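Local coordinates for mandelate racemase/muconate lactonizing protein (Thermobispora bispora, PDB 3VC5) that probably catalyses the magnesium-dependent dehydration of D-glucarate to 5-dehydro-4-deoxy-D-glucarate, as a member of the mandelate racemase/muconate lactonizing enzyme family, at residues 170-175 with 425-430; 294-299 with 322-327. All coordinates share one frame; numbering follows the deposited sequence. Where two conformers were deposited one is given.

Contact 1. Residues 170-175 with 425-430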
loop_
_atom_site.group_PDB
_atom_site.type_symbol
_atom_site.label_atom_id
_atom_site.label_comp_id
_atom_site.label_asym_id
_atom_site.label_seq_id
_atom_site.Cartn_x
_atom_site.Cartn_y
_atom_site.Cartn_z
ATOM N N TYR A 170 -35.139 2.310 6.840
ATOM C CA TYR A 170 -36.488 2.806 7.050
ATOM C C TYR A 170 -36.820 3.719 5.873
ATOM O O TYR A 170 -35.951 4.435 5.369
ATOM C CB TYR A 170 -36.593 3.564 8.367
ATOM C CG TYR A 170 -36.333 2.725 9.585
ATOM C CD1 TYR A 170 -37.326 1.876 10.098
ATOM C CD2 TYR A 170 -35.129 2.816 10.269
ATOM C CE1 TYR A 170 -37.101 1.124 11.230
ATOM C CE2 TYR A 170 -34.900 2.073 11.420
ATOM C CZ TYR A 170 -35.896 1.230 11.899
ATOM O OH TYR A 170 -35.678 0.490 13.043
ATOM N N LYS A 171 -38.045 3.626 5.363
ATOM C CA LYS A 171 -38.433 4.466 4.239
ATOM C C LYS A 171 -39.922 4.710 4.171
ATOM O O LYS A 171 -40.715 3.894 4.649
ATOM C CB LYS A 171 -37.956 3.833 2.925
ATOM C CG LYS A 171 -38.641 2.473 2.622
ATOM C CD LYS A 171 -38.116 1.823 1.329
ATOM C CE LYS A 171 -38.493 2.628 0.066
ATOM N NZ LYS A 171 -40.000 2.710 -0.170
ATOM N N TRP A 172 -40.299 5.850 3.601
ATOM C CA TRP A 172 -41.704 6.113 3.309
ATOM C C TRP A 172 -42.117 5.226 2.137
ATOM O O TRP A 172 -41.252 4.644 1.470
ATOM C CB TRP A 172 -41.920 7.580 2.968
ATOM C CG TRP A 172 -41.509 8.506 4.062
ATOM C CD1 TRP A 172 -41.531 8.252 5.415
ATOM C CD2 TRP A 172 -41.048 9.852 3.912
ATOM N NE1 TRP A 172 -41.084 9.364 6.110
ATOM C CE2 TRP A 172 -40.792 10.360 5.211
ATOM C CE3 TRP A 172 -40.824 10.682 2.808
ATOM C CZ2 TRP A 172 -40.318 11.655 5.428
ATOM C CZ3 TRP A 172 -40.364 11.975 3.030
ATOM C CH2 TRP A 172 -40.111 12.444 4.332
ATOM N N ALA A 173 -43.422 5.134 1.870
ATOM C CA ALA A 173 -43.918 4.310 0.770
ATOM C C ALA A 173 -43.490 4.920 -0.570
ATOM O O ALA A 173 -43.337 4.207 -1.572
ATOM C CB ALA A 173 -45.420 4.215 0.847
ATOM N N GLY A 174 -43.303 6.239 -0.587
ATOM C CA GLY A 174 -42.900 6.952 -1.816
ATOM C C GLY A 174 -42.547 8.372 -1.437
ATOM O O GLY A 174 -42.737 8.768 -0.275
ATOM N N HIS A 175 -42.040 9.148 -2.396
ATOM C CA HIS A 175 -41.807 10.577 -2.175
ATOM C C HIS A 175 -43.143 11.283 -2.153
ATOM O O HIS A 175 -43.987 10.975 -2.982
ATOM C CB HIS A 175 -40.938 11.124 -3.294
ATOM C CG HIS A 175 -39.515 10.688 -3.167
ATOM N ND1 HIS A 175 -38.633 11.277 -2.279
ATOM C CD2 HIS A 175 -38.844 9.665 -3.749
ATOM C CE1 HIS A 175 -37.466 10.651 -2.347
ATOM N NE2 HIS A 175 -37.576 9.656 -3.215
ATOM N N GLY A 425 -32.196 19.496 3.945
ATOM C CA GLY A 425 -33.086 20.498 3.362
ATOM C C GLY A 425 -34.354 19.857 2.839
ATOM O O GLY A 425 -35.460 20.410 2.993
ATOM N N TYR A 426 -34.203 18.689 2.220
ATOM C CA TYR A 426 -35.369 17.964 1.709
ATOM C C TYR A 426 -36.264 17.546 2.894
ATOM O O TYR A 426 -37.499 17.750 2.868
ATOM C CB TYR A 426 -34.931 16.765 0.860
ATOM C CG TYR A 426 -36.070 15.991 0.208
ATOM C CD1 TYR A 426 -37.113 16.647 -0.446
ATOM C CD2 TYR A 426 -36.081 14.602 0.239
ATOM C CE1 TYR A 426 -38.139 15.928 -1.050
ATOM C CE2 TYR A 426 -37.089 13.876 -0.360
ATOM C CZ TYR A 426 -38.134 14.546 -0.983
ATOM O OH TYR A 426 -39.133 13.809 -1.595
ATOM N N MET A 427 -35.669 17.003 3.956
ATOM C CA MET A 427 -36.489 16.639 5.116
ATOM C C MET A 427 -37.167 17.875 5.723
ATOM O O MET A 427 -38.325 17.820 6.123
ATOM C CB MET A 427 -35.699 15.915 6.217
ATOM C CG MET A 427 -36.566 15.641 7.464
ATOM S SD MET A 427 -37.915 14.485 7.096
ATOM C CE MET A 427 -36.961 12.970 7.100
ATOM N N ARG A 428 -36.429 18.978 5.829
ATOM C CA ARG A 428 -36.974 20.220 6.373
ATOM C C ARG A 428 -38.176 20.748 5.586
ATOM O O ARG A 428 -39.010 21.487 6.130
ATOM C CB ARG A 428 -35.884 21.292 6.459
ATOM C CG ARG A 428 -34.945 21.101 7.640
ATOM C CD ARG A 428 -33.774 22.081 7.587
ATOM N NE ARG A 428 -33.034 22.117 8.846
ATOM C CZ ARG A 428 -31.878 22.757 9.016
ATOM N NH1 ARG A 428 -31.315 23.407 7.999
ATOM N NH2 ARG A 428 -31.276 22.743 10.200
ATOM N N SER A 429 -38.287 20.382 4.313
ATOM C CA SER A 429 -39.430 20.845 3.532
ATOM C C SER A 429 -40.744 20.224 4.047
ATOM O O SER A 429 -41.838 20.769 3.818
ATOM C CB SER A 429 -39.219 20.592 2.033
ATOM O OG SER A 429 -39.484 19.236 1.690
ATOM N N PHE A 430 -40.619 19.110 4.773
ATOM C CA PHE A 430 -41.756 18.410 5.384
ATOM C C PHE A 430 -41.866 18.693 6.892
ATOM O O PHE A 430 -42.955 18.895 7.421
ATOM C CB PHE A 430 -41.648 16.906 5.145
ATOM C CG PHE A 430 -41.410 16.539 3.708
ATOM C CD1 PHE A 430 -42.364 16.814 2.744
ATOM C CD2 PHE A 430 -40.235 15.931 3.314
ATOM C CE1 PHE A 430 -42.167 16.491 1.420
ATOM C CE2 PHE A 430 -40.025 15.598 1.974
ATOM C CZ PHE A 430 -40.991 15.886 1.024
#
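Trp172 and His175 meet Tyr426, Met427 and Phe430 where the loop after strand 161-169, the first strand of the enolase-type barrel, packs against helix 423-430 near the C-terminus. The aromatic contact is an offset T-shaped stack: the six-membered ring of Trp172 points its CH2/CZ3 edge at the face of Phe430, planes at 84° and centroids 5.4 Å apart, and Trp172 CH2 comes within 3.6 Å of Phe430 CD2. Beside it lies a Met-aromatic contact. Met427 SD sits at the indole edge, 5.2 Å from the centroid of the six-membered ring of Trp172; bends at chi2 (65°) and chi3 (77°) carry Met427 CE to 4.0 Å from Trp172 CZ2. With an alanine here instead of Trp172, the Phe430 face is likely to lose its edge partner and a gap to open beside the Met427 methyl. Leu41 and Val46 of the neighbouring hairpin also touch both Trp172 and Met427. The polar link is a hydrogen bond of 2.7 Å between His175 ND1 and Tyr426 OH, the hydroxyl oxygen lying near the imidazole plane; His175 NE2 is held by the backbone oxygen of Asp37, so both ring nitrogens are engaged. Within 425-430, Phe430 CE2 lies 3.5 Å above the Tyr426 ring plane, toward its rim, while Ser429 OG stands over the centre of the Phe430 ring and bonds to Tyr426 O at 2.7 Å on a lone pair.

Contact 2. Residues 294-299 with 322-327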
loop_
_atom_site.group_PDB
_atom_site.type_symbol
_atom_site.label_atom_id
_atom_site.label_comp_id
_atom_site.label_asym_id
_atom_site.label_seq_id
_atom_site.Cartn_x
_atom_site.Cartn_y
_atom_site.Cartn_z
ATOM N N GLU A 294 -4.844 11.064 6.835
ATOM C CA GLU A 294 -4.390 11.900 7.953
ATOM C C GLU A 294 -5.107 11.523 9.258
ATOM O O GLU A 294 -4.661 11.884 10.334
ATOM C CB GLU A 294 -4.632 13.391 7.662
ATOM C CG GLU A 294 -3.552 14.083 6.812
ATOM C CD GLU A 294 -3.709 15.609 6.754
ATOM O OE1 GLU A 294 -2.945 16.275 6.014
ATOM O OE2 GLU A 294 -4.593 16.148 7.457
ATOM N N HIS A 295 -6.232 10.846 9.154
ATOM C CA HIS A 295 -6.990 10.448 10.355
ATOM C C HIS A 295 -6.423 9.196 11.025
ATOM O O HIS A 295 -6.814 8.840 12.145
ATOM C CB HIS A 295 -8.454 10.152 9.978
ATOM C CG HIS A 295 -9.198 11.365 9.505
ATOM N ND1 HIS A 295 -10.369 11.296 8.786
ATOM C CD2 HIS A 295 -8.902 12.685 9.615
ATOM C CE1 HIS A 295 -10.777 12.522 8.490
ATOM N NE2 HIS A 295 -9.907 13.384 8.999
ATOM N N LEU A 296 -5.562 8.466 10.323
ATOM C CA LEU A 296 -5.206 7.128 10.801
ATOM C C LEU A 296 -4.287 7.127 12.033
ATOM O O LEU A 296 -4.494 6.313 12.929
ATOM C CB LEU A 296 -4.652 6.247 9.673
ATOM C CG LEU A 296 -5.716 5.817 8.645
ATOM C CD1 LEU A 296 -5.066 5.450 7.287
ATOM C CD2 LEU A 296 -6.577 4.673 9.203
ATOM N N PRO A 297 -3.305 8.048 12.105
ATOM C CA PRO A 297 -2.485 7.982 13.330
ATOM C C PRO A 297 -3.299 8.228 14.611
ATOM O O PRO A 297 -3.103 7.503 15.605
ATOM C CB PRO A 297 -1.436 9.071 13.113
ATOM C CG PRO A 297 -1.243 9.096 11.592
ATOM C CD PRO A 297 -2.674 8.861 11.043
ATOM N N ALA A 298 -4.190 9.227 14.611
ATOM C CA ALA A 298 -5.085 9.406 15.764
ATOM C C ALA A 298 -5.955 8.203 16.023
ATOM O O ALA A 298 -6.233 7.878 17.197
ATOM C CB ALA A 298 -5.927 10.684 15.637
ATOM N N ALA A 299 -6.446 7.567 14.958
ATOM C CA ALA A 299 -7.275 6.352 15.122
ATOM C C ALA A 299 -6.494 5.184 15.726
ATOM O O ALA A 299 -7.020 4.416 16.540
ATOM C CB ALA A 299 -7.945 5.930 13.796
ATOM N N ALA A 322 -6.159 -0.018 -1.821
ATOM C CA ALA A 322 -5.403 -1.240 -1.513
ATOM C C ALA A 322 -4.263 -0.973 -0.514
ATOM O O ALA A 322 -4.026 -1.783 0.389
ATOM C CB ALA A 322 -4.860 -1.911 -2.813
ATOM N N HIS A 323 -3.550 0.141 -0.692
ATOM C CA HIS A 323 -2.461 0.517 0.252
ATOM C C HIS A 323 -3.021 0.705 1.649
ATOM O O HIS A 323 -2.417 0.259 2.644
ATOM C CB HIS A 323 -1.758 1.786 -0.196
ATOM C CG HIS A 323 -0.818 1.588 -1.343
ATOM N ND1 HIS A 323 0.429 2.166 -1.382
ATOM C CD2 HIS A 323 -0.941 0.871 -2.490
ATOM C CE1 HIS A 323 1.038 1.829 -2.509
ATOM N NE2 HIS A 323 0.230 1.029 -3.195
ATOM N N ILE A 324 -4.135 1.417 1.749
ATOM C CA ILE A 324 -4.798 1.593 3.059
ATOM C C ILE A 324 -5.249 0.280 3.678
ATOM O O ILE A 324 -5.171 0.105 4.901
ATOM C CB ILE A 324 -5.901 2.667 2.997
ATOM C CG1 ILE A 324 -5.305 4.007 2.554
ATOM C CG2 ILE A 324 -6.669 2.765 4.335
ATOM C CD1 ILE A 324 -4.220 4.566 3.468
ATOM N N ALA A 325 -5.738 -0.653 2.859
ATOM C CA ALA A 325 -6.107 -1.952 3.385
ATOM C C ALA A 325 -4.885 -2.616 4.043
ATOM O O ALA A 325 -5.002 -3.212 5.128
ATOM C CB ALA A 325 -6.691 -2.867 2.265
ATOM N N THR A 326 -3.723 -2.550 3.403
ATOM C CA THR A 326 -2.502 -3.144 3.990
ATOM C C THR A 326 -2.186 -2.473 5.334
ATOM O O THR A 326 -1.811 -3.145 6.330
ATOM C CB THR A 326 -1.279 -2.956 3.018
ATOM O OG1 THR A 326 -1.514 -3.757 1.865
ATOM C CG2 THR A 326 0.068 -3.368 3.693
ATOM N N LEU A 327 -2.377 -1.155 5.368
ATOM C CA LEU A 327 -2.040 -0.385 6.568
ATOM C C LEU A 327 -2.974 -0.849 7.690
ATOM O O LEU A 327 -2.528 -1.207 8.787
ATOM C CB LEU A 327 -2.204 1.109 6.305
ATOM C CG LEU A 327 -1.917 2.090 7.439
ATOM C CD1 LEU A 327 -1.662 3.459 6.826
ATOM C CD2 LEU A 327 -3.084 2.123 8.474
#
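Leu296 and Leu327 mark the closest backbone approach of two helical segments, their CA atoms 9.2 Å apart, a spacing bridged by side chains alone. Residues 296-299 are part of helix 296-302, with Ala299 N bonded to His295 O. Segment 322-327 runs through the middle of helix 318-330, with Thr326 N bonded to Ala322 O and Leu327 N to His323 O. The touching surface is entirely aliphatic and buried. One methyl of Leu296 does the work: CD1 lies 4.0 Å from Ile324 CD1 and also 4.0 Å from Leu327 CD1, so it rests against two residues one helical turn apart. The two leucines reach toward each other tip to tip, and Leu327 CD2 also stands 4.1 Å from Leu296 CD1. Both helices are part of the (beta/alpha)7-beta barrel of the enolase superfamily: helix 296-302 leads into strand 307-310, and helix 318-330 into strand 334-337, so this contact joins two neighbouring helices of the layer outside the barrel strands. Ile324 also packs on Leu308 and Ile310 of the intervening strand, and Trp315 touches both Ile324 and Leu296. In Leu327, CG is turned away from the backbone N (chi1 179°), which extends both methyls toward helix 296-302. The second subunit lies against this region: its Leu327 packs on Leu327, its Thr330 on Leu296, and its His323 ring stacks on that of His323.

Contacts 1 and 2 lie on opposite sides of the chain's centre, their own centres 36 Å apart and their nearest atoms about 23 Å apart. Along the sequence, both segments of contact 2 fall between those of contact 1. Contact 1 therefore spans a long range, whereas contact 2 is local, between neighbouring helices around strand 307-310. The two share no helix or strand; contact 2 lies in the barrel's helical layer, whereas contact 1 ties the loop after the first barrel strand to a helix beyond the barrel's last strand. Contact 1 lies at the surface and touches no other subunit, while contact 2 forms part of the interface with the second subunit.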